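Local coordinates for methylaspartate ammonia-lyase (Citrobacter amalonaticus, PDB 1KKO), which catalyses the reversible, magnesium-dependent anti elimination of ammonia from L-threo-3-methylaspartate to give mesaconate, a step of glutamate degradation, at residues 232-244 and 265-277. Residues are numbered along the deposited sequence; the frame is centred on the assembly and turned at random.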
loop_
_atom_site.group_PDB
_atom_site.type_symbol
_atom_site.label_atom_id
_atom_site.label_comp_id
_atom_site.label_asym_id
_atom_site.label_seq_id
_atom_site.Cartn_x
_atom_site.Cartn_y
_atom_site.Cartn_z
ATOM N N HIS A 232 11.403 9.174 20.860
ATOM C CA HIS A 232 11.823 10.561 20.703
ATOM C C HIS A 232 12.030 10.815 19.214
ATOM O O HIS A 232 13.168 10.943 18.749
ATOM C CB HIS A 232 13.139 10.762 21.473
ATOM C CG HIS A 232 13.530 12.194 21.680
ATOM N ND1 HIS A 232 14.461 12.833 20.893
ATOM C CD2 HIS A 232 13.158 13.092 22.623
ATOM C CE1 HIS A 232 14.622 14.073 21.321
ATOM N NE2 HIS A 232 13.841 14.257 22.369
ATOM N N PRO A 233 10.945 10.870 18.451
ATOM C CA PRO A 233 11.074 11.016 17.000
ATOM C C PRO A 233 11.487 12.411 16.570
ATOM O O PRO A 233 11.450 13.368 17.337
ATOM C CB PRO A 233 9.656 10.740 16.511
ATOM C CG PRO A 233 8.825 11.246 17.617
ATOM C CD PRO A 233 9.533 10.775 18.857
ATOM N N THR A 234 11.879 12.506 15.310
ATOM C CA THR A 234 12.191 13.788 14.693
ATOM C C THR A 234 10.963 14.327 13.984
ATOM O O THR A 234 10.207 13.563 13.383
ATOM C CB THR A 234 13.334 13.597 13.700
ATOM O OG1 THR A 234 14.538 13.386 14.439
ATOM C CG2 THR A 234 13.597 14.842 12.858
ATOM N N LEU A 235 10.761 15.637 14.066
ATOM C CA LEU A 235 9.662 16.302 13.380
ATOM C C LEU A 235 10.164 16.875 12.065
ATOM O O LEU A 235 11.217 17.502 12.008
ATOM C CB LEU A 235 9.082 17.411 14.251
ATOM C CG LEU A 235 8.721 16.992 15.677
ATOM C CD1 LEU A 235 8.060 18.167 16.387
ATOM C CD2 LEU A 235 7.825 15.759 15.677
ATOM N N HIS A 236 9.407 16.645 10.999
ATOM C CA HIS A 236 9.787 17.095 9.663
ATOM C C HIS A 236 8.483 17.522 9.014
ATOM O O HIS A 236 7.567 16.718 8.831
ATOM C CB HIS A 236 10.472 15.935 8.946
ATOM C CG HIS A 236 10.889 16.190 7.532
ATOM N ND1 HIS A 236 11.970 15.545 6.973
ATOM C CD2 HIS A 236 10.343 16.937 6.545
ATOM C CE1 HIS A 236 12.070 15.887 5.701
ATOM N NE2 HIS A 236 11.092 16.726 5.413
ATOM N N ILE A 237 8.387 18.813 8.721
ATOM C CA ILE A 237 7.184 19.410 8.177
ATOM C C ILE A 237 7.524 20.139 6.888
ATOM O O ILE A 237 8.501 20.876 6.830
ATOM C CB ILE A 237 6.572 20.374 9.215
ATOM C CG1 ILE A 237 6.085 19.579 10.439
ATOM C CG2 ILE A 237 5.446 21.200 8.593
ATOM C CD1 ILE A 237 5.731 20.433 11.655
ATOM N N ASP A 238 6.725 19.895 5.850
ATOM C CA ASP A 238 6.917 20.493 4.532
ATOM C C ASP A 238 5.923 21.628 4.364
ATOM O O ASP A 238 4.698 21.430 4.459
ATOM C CB ASP A 238 6.685 19.440 3.446
ATOM C CG ASP A 238 7.119 19.887 2.053
ATOM O OD1 ASP A 238 7.359 21.102 1.786
ATOM O OD2 ASP A 238 7.233 19.021 1.145
ATOM N N VAL A 239 6.455 22.816 4.102
ATOM C CA VAL A 239 5.632 24.018 4.015
ATOM C C VAL A 239 5.464 24.601 2.617
ATOM O O VAL A 239 4.892 25.676 2.466
ATOM C CB VAL A 239 6.119 25.089 4.991
ATOM C CG1 VAL A 239 6.173 24.524 6.399
ATOM C CG2 VAL A 239 7.488 25.619 4.589
ATOM N N TYR A 240 5.949 23.915 1.591
ATOM C CA TYR A 240 5.631 24.291 0.213
ATOM C C TYR A 240 5.805 25.765 -0.095
ATOM O O TYR A 240 4.981 26.364 -0.797
ATOM C CB TYR A 240 4.201 23.843 -0.126
ATOM C CG TYR A 240 4.137 22.349 -0.203
ATOM C CD1 TYR A 240 3.910 21.599 0.933
ATOM C CD2 TYR A 240 4.375 21.686 -1.393
ATOM C CE1 TYR A 240 3.883 20.227 0.891
ATOM C CE2 TYR A 240 4.346 20.301 -1.453
ATOM C CZ TYR A 240 4.105 19.584 -0.303
ATOM O OH TYR A 240 4.085 18.208 -0.343
ATOM N N GLY A 241 6.903 26.332 0.391
ATOM C CA GLY A 241 7.248 27.717 0.122
ATOM C C GLY A 241 6.412 28.755 0.836
ATOM O O GLY A 241 6.633 29.954 0.635
ATOM N N THR A 242 5.487 28.335 1.692
ATOM C CA THR A 242 4.554 29.304 2.283
ATOM C C THR A 242 5.205 30.282 3.248
ATOM O O THR A 242 4.733 31.407 3.383
ATOM C CB THR A 242 3.346 28.619 2.953
ATOM O OG1 THR A 242 3.805 27.674 3.925
ATOM C CG2 THR A 242 2.526 27.827 1.930
ATOM N N ILE A 243 6.275 29.881 3.922
ATOM C CA ILE A 243 6.952 30.789 4.841
ATOM C C ILE A 243 7.514 31.991 4.076
ATOM O O ILE A 243 7.378 33.132 4.523
ATOM C CB ILE A 243 8.028 30.041 5.664
ATOM C CG1 ILE A 243 7.344 29.074 6.635
ATOM C CG2 ILE A 243 8.907 31.019 6.442
ATOM C CD1 ILE A 243 8.275 28.139 7.379
ATOM N N GLY A 244 8.093 31.756 2.907
ATOM C CA GLY A 244 8.589 32.849 2.079
ATOM C C GLY A 244 7.485 33.825 1.706
ATOM O O GLY A 244 7.707 35.044 1.657
ATOM N N ALA A 265 8.549 22.374 19.601
ATOM C CA ALA A 265 8.874 20.962 19.394
ATOM C C ALA A 265 9.196 20.219 20.692
ATOM O O ALA A 265 9.332 18.994 20.686
ATOM C CB ALA A 265 10.016 20.827 18.409
ATOM N N GLN A 266 9.338 20.961 21.795
ATOM C CA GLN A 266 9.589 20.377 23.117
ATOM C C GLN A 266 10.734 19.359 23.151
ATOM O O GLN A 266 10.608 18.281 23.734
ATOM C CB GLN A 266 8.310 19.750 23.670
ATOM C CG GLN A 266 7.184 20.749 23.793
ATOM C CD GLN A 266 5.965 20.190 24.481
ATOM O OE1 GLN A 266 5.911 20.149 25.710
ATOM N NE2 GLN A 266 4.969 19.783 23.700
ATOM N N GLY A 267 11.854 19.702 22.527
ATOM C CA GLY A 267 13.026 18.847 22.567
ATOM C C GLY A 267 13.173 17.865 21.412
ATOM O O GLY A 267 14.224 17.260 21.252
ATOM N N LEU A 268 12.123 17.697 20.614
ATOM C CA LEU A 268 12.182 16.821 19.450
ATOM C C LEU A 268 12.866 17.600 18.330
ATOM O O LEU A 268 12.519 18.753 18.100
ATOM C CB LEU A 268 10.767 16.412 19.032
ATOM C CG LEU A 268 9.937 15.730 20.127
ATOM C CD1 LEU A 268 8.505 15.469 19.677
ATOM C CD2 LEU A 268 10.591 14.443 20.575
ATOM N N PRO A 269 13.832 17.004 17.633
ATOM C CA PRO A 269 14.498 17.715 16.537
ATOM C C PRO A 269 13.493 18.152 15.491
ATOM O O PRO A 269 12.540 17.420 15.228
ATOM C CB PRO A 269 15.453 16.674 15.961
ATOM C CG PRO A 269 15.616 15.637 17.019
ATOM C CD PRO A 269 14.353 15.637 17.809
ATOM N N LEU A 270 13.695 19.328 14.914
ATOM C CA LEU A 270 12.760 19.877 13.950
ATOM C C LEU A 270 13.437 20.191 12.628
ATOM O O LEU A 270 14.506 20.802 12.582
ATOM C CB LEU A 270 12.094 21.137 14.515
ATOM C CG LEU A 270 11.099 21.860 13.608
ATOM C CD1 LEU A 270 9.872 20.990 13.337
ATOM C CD2 LEU A 270 10.684 23.188 14.233
ATOM N N TYR A 271 12.782 19.743 11.556
ATOM C CA TYR A 271 13.190 20.019 10.194
ATOM C C TYR A 271 12.030 20.681 9.457
ATOM O O TYR A 271 10.883 20.225 9.571
ATOM C CB TYR A 271 13.508 18.722 9.465
ATOM C CG TYR A 271 14.833 18.086 9.798
ATOM C CD1 TYR A 271 15.057 17.492 11.027
ATOM C CD2 TYR A 271 15.859 18.065 8.872
ATOM C CE1 TYR A 271 16.283 16.903 11.332
ATOM C CE2 TYR A 271 17.080 17.451 9.152
ATOM C CZ TYR A 271 17.279 16.872 10.381
ATOM O OH TYR A 271 18.490 16.265 10.659
ATOM N N ILE A 272 12.335 21.737 8.702
ATOM C CA ILE A 272 11.340 22.403 7.872
ATOM C C ILE A 272 11.766 22.279 6.418
ATOM O O ILE A 272 12.830 22.751 6.034
ATOM C CB ILE A 272 11.200 23.891 8.250
ATOM C CG1 ILE A 272 10.717 24.054 9.694
ATOM C CG2 ILE A 272 10.263 24.607 7.260
ATOM C CD1 ILE A 272 9.331 23.504 9.988
ATOM N N GLU A 273 10.943 21.601 5.630
ATOM C CA GLU A 273 11.223 21.387 4.217
ATOM C C GLU A 273 10.536 22.437 3.357
ATOM O O GLU A 273 9.399 22.830 3.627
ATOM C CB GLU A 273 10.797 19.971 3.800
ATOM C CG GLU A 273 11.097 19.649 2.342
ATOM C CD GLU A 273 10.973 18.179 1.997
ATOM O OE1 GLU A 273 10.428 17.398 2.795
ATOM O OE2 GLU A 273 11.418 17.803 0.896
ATOM N N GLY A 274 11.242 22.886 2.331
ATOM C CA GLY A 274 10.697 23.848 1.395
ATOM C C GLY A 274 10.241 25.160 2.006
ATOM O O GLY A 274 9.134 25.605 1.753
ATOM N N PRO A 275 11.065 25.820 2.807
ATOM C CA PRO A 275 10.598 27.057 3.443
ATOM C C PRO A 275 10.196 28.154 2.453
ATOM O O PRO A 275 9.261 28.911 2.743
ATOM C CB PRO A 275 11.804 27.489 4.280
ATOM C CG PRO A 275 12.958 26.839 3.647
ATOM C CD PRO A 275 12.441 25.484 3.218
ATOM N N VAL A 276 10.888 28.224 1.321
ATOM C CA VAL A 276 10.619 29.224 0.297
ATOM C C VAL A 276 10.668 28.556 -1.061
ATOM O O VAL A 276 11.239 27.477 -1.207
ATOM C CB VAL A 276 11.696 30.329 0.330
ATOM C CG1 VAL A 276 11.737 30.986 1.680
ATOM C CG2 VAL A 276 13.050 29.734 -0.022
ATOM N N ASP A 277 10.027 29.169 -2.048
ATOM C CA ASP A 277 10.116 28.719 -3.430
ATOM C C ASP A 277 10.444 29.939 -4.289
ATOM O O ASP A 277 9.562 30.735 -4.628
ATOM C CB ASP A 277 8.823 28.070 -3.895
ATOM C CG ASP A 277 8.897 27.591 -5.325
ATOM O OD1 ASP A 277 9.913 27.838 -6.010
ATOM O OD2 ASP A 277 7.971 26.956 -5.869
HETATM O O HOH W 1 12.119 15.775 24.149
HETATM O O HOH W 2 8.212 31.168 -1.211
#
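Strands 234-238 and 270-273 pair in parallel as neighbouring staves of the TIM barrel, the catalytic fold of the enolase superfamily, and their C-terminal ends deliver two magnesium ligands, Asp238 and Glu273. The strand axes come within 4.6 Å at 16°. The ladder runs Leu235 N to Pro269 O (2.8 Å), Tyr271 N to Leu235 O, Ile237 N to Tyr271 O, Glu273 N to Ile237 O and Val239 N to Glu273 O. Leu235, Ile237, Leu270 and Ile272 face the surrounding helices, with Leu235 CB 3.8 Å from Leu270 CD1; Ile222 and Val215 of helix 209-225 pack on Leu235 and Ile237, respectively. On the barrel interior, His236 NE2 donates to Glu273 OE1 (2.8 Å, 163°). The carboxylate carbon lies in the ring plane, but the nitrogen meets OE1 from above the carboxylate plane. With chi1 at -178° and an extended chain, Glu273 carries its carboxylate to the His236 ring; OE2 is hydrogen-bonded to NE2 of Gln329, a substrate-binding residue, while Arg382 is hydrogen-bonded to His236 ND1. Asp238 OD2 stands 3.9 Å from Glu273 OE1, an approach of like charges that bound magnesium would be expected to offset. Beyond the strands, Gly274 O accepts from Gly241 N. At the opposite end of the pair, Leu268 CD2 makes a CH-pi contact over one face of the His232 ring, 3.7 Å from its centroid.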